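Outer membrane protein (Tpn50) (Borrelia burgdorferi, PDB 3OON) probably binds peptidoglycan through its OmpA-like C-terminal domain, the part described here, and so would tie the outer membrane to the cell wall. Local coordinates at residues L15-E20 with V117-L122. Numbering follows the deposited sequence. Where two conformers were deposited one is given.
Sequences LSFDIE and VEITIL
Phe17 pairs with Val117 where strand 12-20 runs antiparallel to the C-terminal strand 114-122 of an OmpA-like domain. They form a hydrogen-bonded pair: the N-H of Val117 points almost straight at Phe17 O (N-H...O 178°, N to O 3.2 Å), and Phe17 N returns a bond to Val117 O. Two residues along, Leu15 and Ile119 repeat the pattern more tightly, with Leu15 N 2.7 Å from Ile119 O and Ile119 N 2.9 Å from Leu15 O. Phe17 CG stands between its backbone N and carbonyl carbon (chi1 52°). The ring reaches toward strand 114-122, with one face above Val117 O, offset toward the rim, while CE1 comes to 3.6 Å from Val117 CB. Ile119 meets the ring at its edge, its CD1 3.8 Å from Phe17 CZ. In the mixed sheet of this alpha+beta domain, strand 114-122 runs between 12-20 and 51-55, and the apolar face bearing Leu15, Phe17, Val117 and Ile119 is packed in part by helix 33-45, whose Ile39 touches Phe17. Ile19 CG1 extends this apolar row past Phe17, lying 4.1 Å from Val117 CG2. On the other face Ser16 and Glu118 make the intervening non-hydrogen-bonded pair, meeting through Ser16 CB and Glu118 CG at 4.1 Å. The Glu118 chain bends at chi2 (94°), and its carboxylate is held at both oxygens: OE1 is hydrogen-bonded to His56 NE2 and OE2 forms a salt bridge with Arg116 NH2.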
# COMPACT_ATOMS: atom_id res chain seq x y z
N LEU A 15 6.41 -3.07 -1.99
CA LEU A 15 5.31 -2.53 -2.78
C LEU A 15 5.13 -3.44 -3.98
O LEU A 15 5.99 -3.52 -4.86
CB LEU A 15 5.62 -1.09 -3.25
CG LEU A 15 6.16 -0.07 -2.25
CD1 LEU A 15 6.31 1.31 -2.92
CD2 LEU A 15 5.25 0.02 -1.04
N SER A 16 4.03 -4.18 -4.01
CA SER A 16 3.79 -5.06 -5.15
C SER A 16 2.59 -4.56 -5.95
O SER A 16 1.57 -4.15 -5.38
CB SER A 16 3.64 -6.52 -4.73
OG SER A 16 2.41 -6.75 -4.09
N PHE A 17 2.73 -4.54 -7.26
CA PHE A 17 1.72 -3.98 -8.13
C PHE A 17 1.90 -4.56 -9.52
O PHE A 17 2.83 -5.33 -9.76
CB PHE A 17 1.83 -2.44 -8.15
CG PHE A 17 3.20 -1.94 -8.46
CD1 PHE A 17 3.55 -1.58 -9.75
CD2 PHE A 17 4.16 -1.82 -7.45
CE1 PHE A 17 4.85 -1.13 -10.04
CE2 PHE A 17 5.45 -1.37 -7.73
CZ PHE A 17 5.79 -1.02 -9.03
N ASP A 18 1.01 -4.21 -10.44
CA ASP A 18 1.18 -4.68 -11.81
C ASP A 18 1.04 -3.54 -12.81
O ASP A 18 0.12 -2.72 -12.73
CB ASP A 18 0.25 -5.84 -12.14
CG ASP A 18 -1.20 -5.43 -12.17
OD1 ASP A 18 -1.49 -4.30 -11.75
OD2 ASP A 18 -2.04 -6.24 -12.61
N ILE A 19 1.98 -3.52 -13.75
CA ILE A 19 2.13 -2.44 -14.71
C ILE A 19 1.93 -3.06 -16.07
O ILE A 19 2.55 -4.08 -16.38
CB ILE A 19 3.56 -1.83 -14.67
CG1 ILE A 19 3.82 -1.10 -13.34
CG2 ILE A 19 3.83 -0.92 -15.89
CD1 ILE A 19 3.06 0.22 -13.14
N GLU A 20 1.05 -2.46 -16.87
CA GLU A 20 0.85 -2.90 -18.23
C GLU A 20 2.03 -2.45 -19.08
O GLU A 20 2.34 -1.26 -19.15
CB GLU A 20 -0.44 -2.33 -18.80
CG GLU A 20 -1.68 -2.95 -18.19
CD GLU A 20 -2.95 -2.70 -19.00
OE1 GLU A 20 -2.90 -2.73 -20.24
OE2 GLU A 20 -4.00 -2.49 -18.36
N VAL A 117 5.66 -6.13 -10.92
CA VAL A 117 6.83 -5.36 -10.52
C VAL A 117 6.75 -5.25 -9.01
O VAL A 117 5.67 -5.14 -8.42
CB VAL A 117 6.87 -3.92 -11.13
CG1 VAL A 117 8.19 -3.21 -10.77
CG2 VAL A 117 6.74 -3.95 -12.63
N GLU A 118 7.91 -5.31 -8.37
CA GLU A 118 7.97 -5.07 -6.95
C GLU A 118 8.98 -3.98 -6.75
O GLU A 118 9.99 -3.91 -7.46
CB GLU A 118 8.39 -6.32 -6.18
CG GLU A 118 7.36 -7.44 -6.18
CD GLU A 118 7.61 -8.44 -7.29
OE1 GLU A 118 8.79 -8.84 -7.48
OE2 GLU A 118 6.63 -8.82 -7.97
N ILE A 119 8.70 -3.11 -5.78
CA ILE A 119 9.66 -2.14 -5.31
C ILE A 119 9.74 -2.28 -3.80
O ILE A 119 8.71 -2.24 -3.10
CB ILE A 119 9.25 -0.71 -5.68
CG1 ILE A 119 9.25 -0.52 -7.20
CG2 ILE A 119 10.21 0.29 -5.03
CD1 ILE A 119 8.75 0.85 -7.67
N THR A 120 10.94 -2.46 -3.28
CA THR A 120 11.14 -2.55 -1.84
C THR A 120 11.82 -1.30 -1.30
O THR A 120 12.89 -0.93 -1.77
CB THR A 120 11.92 -3.82 -1.46
OG1 THR A 120 11.22 -4.97 -1.96
CG2 THR A 120 12.06 -3.95 0.06
N ILE A 121 11.19 -0.67 -0.31
CA ILE A 121 11.83 0.44 0.40
C ILE A 121 12.75 -0.22 1.40
O ILE A 121 12.30 -0.81 2.39
CB ILE A 121 10.81 1.36 1.09
CG1 ILE A 121 9.78 1.87 0.08
CG2 ILE A 121 11.54 2.55 1.74
CD1 ILE A 121 8.57 2.55 0.72
N LEU A 122 14.05 -0.16 1.12
CA LEU A 122 15.04 -0.90 1.89
C LEU A 122 15.29 -0.24 3.23
O LEU A 122 15.40 0.98 3.32
CB LEU A 122 16.36 -1.04 1.11
CG LEU A 122 16.27 -1.73 -0.25
CD1 LEU A 122 17.61 -1.61 -0.97
CD2 LEU A 122 15.84 -3.21 -0.12